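Local coordinates for fiber (Human adenovirus 26, PDB 6FJN), which forms the spike that attaches the virion to host cells, its trimeric knob domain probably carrying the receptor-binding surface, at residues S22-T27 against V39-V44; N127-A132 against D172-T177; I142-E147 against Y154-T159. All coordinates share one frame; numbering follows the deposited sequence.

Contact 1: residues S22-T27 against V39-V44; sequences SKLTLT and VSLLAV
Two neighbouring strands of a beta hairpin, 22-27 and 39-43, run antiparallel at 170°, with their axes 4.6 Å apart at closest. K23 and L42 form one hydrogen-bonded pair and T25 and S40 the next. K23 N reaches L42 O at 2.8 Å, nearly in line with the carbonyl. T25 N reaches S40 O at the same length, but from a position tilted out of that carbonyl's plane.

L24, L26, V39 and L41 share one face of the sheet. The side chain of V39 fits between the two leucines of the other strand. L24 CD1 meets V39 CG2 at 3.8 Å, and L26 CD1 lies 3.8 Å from V39 CB. CG of L24 stands anti to the backbone N (chi1 -176°), and with chi2 at 72° the CD1 methyl comes nearer the partner strand. L24 CD1 and L41 CD1 are a looser pair at 4.2 Å.

The other face is polar around T25 and S40. A water donates to K23 O at 2.8 Å and hydrogen-bonds T25 OG1. T25 OG1 also takes a hydrogen bond from R121 of the second subunit, and K23 NZ makes a salt bridge to D9.

The leucine face turns into the beta sandwich of the knob. L24 and L26 meet L63 of strand 58-65, while L26 and V39 meet F158 of strand 154-161. Strand 176-181 flanks strand 34-43 on its far edge.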
loop_
_atom_site.group_PDB
_atom_site.type_symbol
_atom_site.label_atom_id
_atom_site.label_comp_id
_atom_site.label_asym_id
_atom_site.label_seq_id
_atom_site.Cartn_x
_atom_site.Cartn_y
_atom_site.Cartn_z
ATOM N N SER A 22 -19.148 15.568 -6.841
ATOM C CA SER A 22 -18.391 14.653 -5.983
ATOM C C SER A 22 -17.128 15.309 -5.465
ATOM O O SER A 22 -16.664 16.320 -6.050
ATOM C CB SER A 22 -18.079 13.376 -6.764
ATOM O OG SER A 22 -17.380 13.620 -7.969
ATOM N N LYS A 23 -16.563 14.760 -4.385
ATOM C CA LYS A 23 -15.277 15.144 -3.865
ATOM C C LYS A 23 -14.336 13.979 -4.096
ATOM O O LYS A 23 -14.487 12.906 -3.491
ATOM C CB LYS A 23 -15.310 15.479 -2.324
ATOM C CG LYS A 23 -13.891 15.625 -1.665
ATOM C CD LYS A 23 -13.169 16.958 -1.927
ATOM C CE LYS A 23 -11.678 16.953 -1.547
ATOM N NZ LYS A 23 -11.150 18.303 -1.309
ATOM N N LEU A 24 -13.336 14.224 -4.931
ATOM C CA LEU A 24 -12.161 13.350 -5.015
ATOM C C LEU A 24 -11.153 13.833 -4.008
ATOM O O LEU A 24 -10.716 14.991 -4.080
ATOM C CB LEU A 24 -11.559 13.441 -6.417
ATOM C CG LEU A 24 -10.372 12.496 -6.660
ATOM C CD1 LEU A 24 -10.802 11.050 -6.768
ATOM C CD2 LEU A 24 -9.567 12.899 -7.901
ATOM N N THR A 25 -10.784 12.989 -3.036
ATOM C CA THR A 25 -9.704 13.311 -2.126
ATOM C C THR A 25 -8.466 12.628 -2.646
ATOM O O THR A 25 -8.427 11.407 -2.679
ATOM C CB THR A 25 -10.001 12.900 -0.687
ATOM O OG1 THR A 25 -11.246 13.457 -0.282
ATOM C CG2 THR A 25 -8.916 13.377 0.269
ATOM N N LEU A 26 -7.480 13.389 -3.106
ATOM C CA LEU A 26 -6.288 12.809 -3.704
ATOM C C LEU A 26 -5.079 13.561 -3.200
ATOM O O LEU A 26 -5.029 14.790 -3.322
ATOM C CB LEU A 26 -6.342 12.838 -5.244
ATOM C CG LEU A 26 -5.106 12.285 -5.949
ATOM C CD1 LEU A 26 -4.895 10.835 -5.664
ATOM C CD2 LEU A 26 -5.254 12.553 -7.451
ATOM N N THR A 27 -4.080 12.816 -2.719
ATOM C CA THR A 27 -2.822 13.373 -2.277
ATOM C C THR A 27 -1.703 12.591 -2.922
ATOM O O THR A 27 -1.688 11.347 -2.843
ATOM C CB THR A 27 -2.725 13.254 -0.742
ATOM O OG1 THR A 27 -3.853 13.880 -0.130
ATOM C CG2 THR A 27 -1.480 13.907 -0.173
ATOM N N VAL A 39 -6.046 8.022 -2.136
ATOM C CA VAL A 39 -7.247 8.470 -2.861
ATOM C C VAL A 39 -8.509 7.948 -2.203
ATOM O O VAL A 39 -8.568 6.788 -1.706
ATOM C CB VAL A 39 -7.174 8.036 -4.347
ATOM C CG1 VAL A 39 -7.176 6.537 -4.533
ATOM C CG2 VAL A 39 -8.265 8.707 -5.203
ATOM N N SER A 40 -9.582 8.698 -2.403
ATOM C CA SER A 40 -10.914 8.262 -2.086
ATOM C C SER A 40 -11.873 9.176 -2.829
ATOM O O SER A 40 -11.468 10.242 -3.364
ATOM C CB SER A 40 -11.151 8.387 -0.581
ATOM O OG SER A 40 -11.078 9.745 -0.130
ATOM N N LEU A 41 -13.147 8.800 -2.865
ATOM C CA LEU A 41 -14.134 9.486 -3.686
ATOM C C LEU A 41 -15.490 9.410 -2.970
ATOM O O LEU A 41 -15.873 8.331 -2.471
ATOM C CB LEU A 41 -14.203 8.828 -5.067
ATOM C CG LEU A 41 -15.225 9.369 -6.066
ATOM C CD1 LEU A 41 -14.981 10.830 -6.433
ATOM C CD2 LEU A 41 -15.249 8.507 -7.302
ATOM N N LEU A 42 -16.191 10.543 -2.976
ATOM C CA LEU A 42 -17.493 10.714 -2.301
ATOM C C LEU A 42 -18.449 11.402 -3.244
ATOM O O LEU A 42 -18.105 12.500 -3.764
ATOM C CB LEU A 42 -17.261 11.609 -1.066
ATOM C CG LEU A 42 -18.478 12.192 -0.410
ATOM C CD1 LEU A 42 -19.229 11.125 0.296
ATOM C CD2 LEU A 42 -18.105 13.328 0.524
ATOM N N ALA A 43 -19.638 10.868 -3.458
ATOM C CA ALA A 43 -20.670 11.553 -4.247
ATOM C C ALA A 43 -21.465 12.466 -3.331
ATOM O O ALA A 43 -22.073 11.986 -2.344
ATOM C CB ALA A 43 -21.577 10.558 -4.928
ATOM N N VAL A 44 -21.540 13.748 -3.643
ATOM C CA VAL A 44 -22.193 14.744 -2.823
ATOM C C VAL A 44 -23.606 15.013 -3.339
ATOM O O VAL A 44 -24.514 15.254 -2.546
ATOM C CB VAL A 44 -21.340 16.019 -2.774
ATOM C CG1 VAL A 44 -21.997 17.129 -2.021
ATOM C CG2 VAL A 44 -19.972 15.720 -2.178
HETATM O O HOH W 1 -13.331 11.973 -1.093
#

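Contact 2: residues N127-A132 against D172-T177; sequences NVYLGA and DVTSFT
The ring of Y129 has T174 OG1 at its edge, near the ring plane, and the ring of F176 meets V128 CG1 obliquely. I125 of the second subunit packs on Y129, and F176 also touches I142 of strand 137-144. The contact joins the two sheets of the knob's beta sandwich, at the end of strand 123-129 and the run leading into strand 176-181.

V128 carries the apolar part. Its two methyls diverge: CG1 meets F176 CB at 3.7 Å, with the two side chains crossing at about a right angle, and CG2 meets V173 CB at 3.8 Å. The CB of V128 rests against T174 OG1.

A type II beta turn runs from Y129 to A132, with G131 at positive phi. G131 N donates to D172 O at 2.8 Å, a fairly straight bond (165°). The carboxylate of D172 makes a salt bridge to K117 of the second subunit. T174 CG2 packs on A132 CB at 3.6 Å.

T174 grips Y129 twice. Its OG1 accepts from Y129 N at 3.0 Å, and its N donates to Y129 O at 3.1 Å. A132 N reaches that same oxygen from the opposite face of the carbonyl plane.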
loop_
_atom_site.group_PDB
_atom_site.type_symbol
_atom_site.label_atom_id
_atom_site.label_comp_id
_atom_site.label_asym_id
_atom_site.label_seq_id
_atom_site.Cartn_x
_atom_site.Cartn_y
_atom_site.Cartn_z
ATOM N N ASN A 127 -9.359 -3.760 -3.984
ATOM C CA ASN A 127 -10.675 -3.439 -3.483
ATOM C C ASN A 127 -10.639 -2.323 -2.467
ATOM O O ASN A 127 -9.715 -2.276 -1.625
ATOM C CB ASN A 127 -11.312 -4.649 -2.796
ATOM C CG ASN A 127 -11.713 -5.705 -3.813
ATOM O OD1 ASN A 127 -12.672 -5.502 -4.485
ATOM N ND2 ASN A 127 -10.828 -6.629 -4.144
ATOM N N VAL A 128 -11.641 -1.461 -2.534
ATOM C CA VAL A 128 -12.002 -0.521 -1.484
ATOM C C VAL A 128 -13.437 -0.877 -1.073
ATOM O O VAL A 128 -14.024 -1.807 -1.642
ATOM C CB VAL A 128 -11.848 0.940 -1.923
ATOM C CG1 VAL A 128 -10.397 1.261 -2.176
ATOM C CG2 VAL A 128 -12.706 1.260 -3.157
ATOM N N TYR A 129 -14.002 -0.145 -0.116
ATOM C CA TYR A 129 -15.253 -0.628 0.498
ATOM C C TYR A 129 -16.253 0.518 0.594
ATOM O O TYR A 129 -15.970 1.594 1.168
ATOM C CB TYR A 129 -14.971 -1.288 1.871
ATOM C CG TYR A 129 -14.240 -2.563 1.631
ATOM C CD1 TYR A 129 -12.865 -2.618 1.418
ATOM C CD2 TYR A 129 -14.941 -3.767 1.497
ATOM C CE1 TYR A 129 -12.217 -3.790 1.019
ATOM C CE2 TYR A 129 -14.277 -4.943 1.156
ATOM C CZ TYR A 129 -12.928 -4.924 0.898
ATOM O OH TYR A 129 -12.223 -6.083 0.532
ATOM N N LEU A 130 -17.427 0.291 0.014
ATOM C CA LEU A 130 -18.476 1.297 -0.025
ATOM C C LEU A 130 -19.058 1.510 1.361
ATOM O O LEU A 130 -19.453 0.549 2.043
ATOM C CB LEU A 130 -19.575 0.864 -1.021
ATOM C CG LEU A 130 -20.439 2.090 -1.437
ATOM C CD1 LEU A 130 -20.122 2.558 -2.811
ATOM C CD2 LEU A 130 -21.838 2.096 -1.052
ATOM N N GLY A 131 -19.156 2.769 1.755
ATOM C CA GLY A 131 -19.650 3.092 3.082
ATOM C C GLY A 131 -18.758 2.638 4.201
ATOM O O GLY A 131 -19.158 2.602 5.355
ATOM N N ALA A 132 -17.534 2.217 3.882
ATOM C CA ALA A 132 -16.641 1.616 4.862
ATOM C C ALA A 132 -17.313 0.426 5.527
ATOM O O ALA A 132 -17.108 0.197 6.724
ATOM C CB ALA A 132 -16.116 2.639 5.857
ATOM N N ASP A 172 -19.529 6.320 -1.530
ATOM C CA ASP A 172 -18.445 6.835 -0.697
ATOM C C ASP A 172 -17.571 5.623 -0.431
ATOM O O ASP A 172 -18.114 4.523 -0.187
ATOM C CB ASP A 172 -18.968 7.393 0.617
ATOM C CG ASP A 172 -17.896 8.175 1.390
ATOM O OD1 ASP A 172 -16.860 8.431 0.855
ATOM O OD2 ASP A 172 -18.186 8.572 2.548
ATOM N N VAL A 173 -16.268 5.747 -0.540
ATOM C CA VAL A 173 -15.372 4.598 -0.371
ATOM C C VAL A 173 -14.262 4.879 0.590
ATOM O O VAL A 173 -13.860 6.042 0.821
ATOM C CB VAL A 173 -14.809 4.109 -1.729
ATOM C CG1 VAL A 173 -15.873 3.469 -2.575
ATOM C CG2 VAL A 173 -14.068 5.225 -2.470
ATOM N N THR A 174 -13.745 3.817 1.186
ATOM C CA THR A 174 -12.554 3.884 2.010
ATOM C C THR A 174 -11.361 4.401 1.221
ATOM O O THR A 174 -11.337 4.409 -0.010
ATOM C CB THR A 174 -12.263 2.492 2.609
ATOM O OG1 THR A 174 -12.204 1.517 1.566
ATOM C CG2 THR A 174 -13.324 2.106 3.601
ATOM N N SER A 175 -10.346 4.852 1.974
ATOM C CA SER A 175 -9.125 5.387 1.382
ATOM C C SER A 175 -8.222 4.285 0.872
ATOM O O SER A 175 -8.123 3.206 1.493
ATOM C CB SER A 175 -8.379 6.227 2.402
ATOM O OG SER A 175 -9.055 7.437 2.711
ATOM N N PHE A 176 -7.494 4.579 -0.198
ATOM C CA PHE A 176 -6.597 3.611 -0.815
ATOM C C PHE A 176 -5.222 4.211 -1.038
ATOM O O PHE A 176 -5.094 5.299 -1.650
ATOM C CB PHE A 176 -7.180 3.159 -2.156
ATOM C CG PHE A 176 -6.398 2.024 -2.783
ATOM C CD1 PHE A 176 -6.429 0.767 -2.240
ATOM C CD2 PHE A 176 -5.617 2.237 -3.923
ATOM C CE1 PHE A 176 -5.733 -0.253 -2.795
ATOM C CE2 PHE A 176 -4.889 1.216 -4.498
ATOM C CZ PHE A 176 -4.932 -0.031 -3.914
ATOM N N THR A 177 -4.204 3.523 -0.553
ATOM C CA THR A 177 -2.815 3.924 -0.697
ATOM C C THR A 177 -2.188 3.176 -1.855
ATOM O O THR A 177 -2.449 1.962 -2.059
ATOM C CB THR A 177 -2.055 3.670 0.584
ATOM O OG1 THR A 177 -2.583 4.615 1.555
ATOM C CG2 THR A 177 -0.592 3.873 0.520
#

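Contact 3: residues I142-E147 against Y154-T159; sequences IAFNQE and YSITFT
Backbone hydrogen bonds join A143 and T157 in both directions, each 3.0 Å long from N to O, in the antiparallel hairpin of strands 137-144 and 154-161. The strand axes make an angle of 165°. Past the end of strand 137-144 the pairing continues once more. N145 N donates to S155 O at 2.8 Å, almost straight at 171°, although N145 has a positive phi and the chain is turning.

Apolar contacts gather on the face of I142, F144, I156 and F158. I142 lies alongside F158, pointing the same way, and I142 CG1 is 3.9 Å from F158 CD1. I156 CG2 touches both I142 CG2 and F144 CE1, meeting the F144 ring obliquely. F176 and F178 of strand 176-181 pack on I142 from the facing sheet.

Polar contacts centre on S155. The serine OG lies between its backbone N and carbonyl carbon (chi1 59°), and accepts a hydrogen bond from E147 N at 3.1 Å. One water joins S155 OG to Q146 N, with a weak bond to A143 O; another joins the same hydroxyl to E147 O. E147 CG, anti to its carbonyl carbon, packs on T157 CG2 at 3.6 Å; the bend at chi2 places the carboxylate. A third water bridges E147 OE2 and T157 OG1, and OE2 also makes a salt bridge to K60. Q146 NE2 turns back to F144 O at 2.8 Å.

The chemistry is thus twofold: hydrocarbon packing on the sandwich interior, and a hydroxyl with ordered water tying down the start of the turn. The K60 pairing would probably favour a charged E147.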
loop_
_atom_site.group_PDB
_atom_site.type_symbol
_atom_site.label_atom_id
_atom_site.label_comp_id
_atom_site.label_asym_id
_atom_site.label_seq_id
_atom_site.Cartn_x
_atom_site.Cartn_y
_atom_site.Cartn_z
ATOM N N ILE A 142 -6.485 1.746 -10.853
ATOM C CA ILE A 142 -5.706 2.955 -11.116
ATOM C C ILE A 142 -4.871 2.679 -12.341
ATOM O O ILE A 142 -4.166 1.674 -12.378
ATOM C CB ILE A 142 -4.841 3.363 -9.940
ATOM C CG1 ILE A 142 -5.668 3.386 -8.648
ATOM C CG2 ILE A 142 -4.201 4.711 -10.222
ATOM C CD1 ILE A 142 -4.899 3.763 -7.404
ATOM N N ALA A 143 -4.927 3.561 -13.347
ATOM C CA ALA A 143 -4.175 3.366 -14.577
ATOM C C ALA A 143 -3.315 4.551 -14.856
ATOM O O ALA A 143 -3.764 5.701 -14.727
ATOM C CB ALA A 143 -5.102 3.097 -15.766
ATOM N N PHE A 144 -2.085 4.292 -15.305
ATOM C CA PHE A 144 -1.100 5.329 -15.559
ATOM C C PHE A 144 -0.808 5.462 -17.036
ATOM O O PHE A 144 -0.418 4.489 -17.702
ATOM C CB PHE A 144 0.201 4.987 -14.815
ATOM C CG PHE A 144 -0.025 4.874 -13.324
ATOM C CD1 PHE A 144 -0.257 5.999 -12.549
ATOM C CD2 PHE A 144 -0.055 3.657 -12.692
ATOM C CE1 PHE A 144 -0.540 5.918 -11.214
ATOM C CE2 PHE A 144 -0.334 3.565 -11.320
ATOM C CZ PHE A 144 -0.586 4.712 -10.612
ATOM N N ASN A 145 -0.968 6.698 -17.540
ATOM C CA ASN A 145 -0.604 7.074 -18.912
ATOM C C ASN A 145 -1.339 6.311 -19.996
ATOM O O ASN A 145 -0.866 6.202 -21.107
ATOM C CB ASN A 145 0.911 7.034 -19.141
ATOM C CG ASN A 145 1.677 7.960 -18.245
ATOM O OD1 ASN A 145 2.909 7.681 -17.986
ATOM N ND2 ASN A 145 1.104 9.008 -17.771
ATOM N N GLN A 146 -2.534 5.809 -19.674
ATOM C CA GLN A 146 -3.300 5.042 -20.654
ATOM C C GLN A 146 -4.302 5.874 -21.427
ATOM O O GLN A 146 -4.898 5.373 -22.376
ATOM C CB GLN A 146 -3.963 3.819 -20.009
ATOM C CG GLN A 146 -2.935 2.884 -19.357
ATOM C CD GLN A 146 -1.835 2.521 -20.323
ATOM O OE1 GLN A 146 -2.094 1.876 -21.359
ATOM N NE2 GLN A 146 -0.655 3.025 -20.110
ATOM N N GLU A 147 -4.479 7.154 -21.100
ATOM C CA GLU A 147 -5.341 8.030 -21.847
ATOM C C GLU A 147 -4.582 8.703 -22.979
ATOM O O GLU A 147 -3.426 9.035 -22.863
ATOM C CB GLU A 147 -5.927 9.111 -20.953
ATOM C CG GLU A 147 -6.758 8.522 -19.798
ATOM C CD GLU A 147 -7.909 7.678 -20.290
ATOM O OE1 GLU A 147 -8.747 8.203 -21.065
ATOM O OE2 GLU A 147 -8.065 6.528 -19.856
ATOM N N TYR A 154 0.385 12.913 -20.046
ATOM C CA TYR A 154 0.370 11.944 -18.929
ATOM C C TYR A 154 -1.070 11.806 -18.480
ATOM O O TYR A 154 -1.910 12.689 -18.719
ATOM C CB TYR A 154 1.197 12.407 -17.725
ATOM C CG TYR A 154 2.608 12.793 -18.030
ATOM C CD1 TYR A 154 3.619 11.833 -18.026
ATOM C CD2 TYR A 154 2.955 14.126 -18.280
ATOM C CE1 TYR A 154 4.925 12.183 -18.272
ATOM C CE2 TYR A 154 4.260 14.477 -18.547
ATOM C CZ TYR A 154 5.247 13.506 -18.556
ATOM O OH TYR A 154 6.552 13.794 -18.804
ATOM N N SER A 155 -1.363 10.706 -17.777
ATOM C CA SER A 155 -2.696 10.587 -17.195
ATOM C C SER A 155 -2.631 9.690 -15.968
ATOM O O SER A 155 -1.794 8.767 -15.862
ATOM C CB SER A 155 -3.710 10.026 -18.177
ATOM O OG SER A 155 -3.373 8.739 -18.669
ATOM N N ILE A 156 -3.572 9.944 -15.052
ATOM C CA ILE A 156 -3.875 9.013 -13.949
ATOM C C ILE A 156 -5.363 8.898 -13.919
ATOM O O ILE A 156 -6.069 9.920 -13.836
ATOM C CB ILE A 156 -3.358 9.512 -12.571
ATOM C CG1 ILE A 156 -1.854 9.831 -12.606
ATOM C CG2 ILE A 156 -3.708 8.503 -11.491
ATOM C CD1 ILE A 156 -1.320 10.507 -11.360
ATOM N N THR A 157 -5.887 7.671 -14.018
ATOM C CA THR A 157 -7.331 7.491 -13.916
ATOM C C THR A 157 -7.650 6.549 -12.771
ATOM O O THR A 157 -6.872 5.629 -12.439
ATOM C CB THR A 157 -7.956 7.003 -15.231
ATOM O OG1 THR A 157 -7.515 5.672 -15.518
ATOM C CG2 THR A 157 -7.597 7.934 -16.383
ATOM N N PHE A 158 -8.803 6.776 -12.162
ATOM C CA PHE A 158 -9.327 5.966 -11.064
ATOM C C PHE A 158 -10.672 5.467 -11.488
ATOM O O PHE A 158 -11.596 6.289 -11.667
ATOM C CB PHE A 158 -9.467 6.813 -9.784
ATOM C CG PHE A 158 -8.220 7.525 -9.376
ATOM C CD1 PHE A 158 -7.268 6.922 -8.563
ATOM C CD2 PHE A 158 -7.974 8.825 -9.792
ATOM C CE1 PHE A 158 -6.095 7.556 -8.206
ATOM C CE2 PHE A 158 -6.805 9.454 -9.459
ATOM C CZ PHE A 158 -5.865 8.827 -8.669
ATOM N N THR A 159 -10.815 4.151 -11.659
ATOM C CA THR A 159 -12.097 3.574 -12.003
ATOM C C THR A 159 -12.578 2.762 -10.827
ATOM O O THR A 159 -11.797 2.050 -10.157
ATOM C CB THR A 159 -11.954 2.676 -13.243
ATOM O OG1 THR A 159 -11.465 3.454 -14.346
ATOM C CG2 THR A 159 -13.274 2.057 -13.683
HETATM O O HOH W 2 -4.253 6.506 -17.368
HETATM O O HOH W 3 -6.616 5.260 -18.035
HETATM O O HOH W 4 -1.393 9.762 -21.025
#

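Contacts 1 and 2, about 10 Å apart centre to centre, meet where strands 34-43 and 176-181 are sheet neighbours. Probable backbone hydrogen bonds join V39 O to F176 N at 2.9 Å and L41 O to V173 N at 3.2 Å. Contact 3 lies in the other sheet, with strand 123-129 of contact 2. It meets contact 1 at L26 CD1 and F158 CZ (3.7 Å), and contact 2 at F176 CE2 and I142 CD1 (3.9 Å). No other chain touches contact 3, unlike contacts 1 and 2. The Y154 side chain is about 3 Å from that of Q183, which can bind L-glutamate covalently, though none is bound here; contacts 1 and 2 lie away from this site.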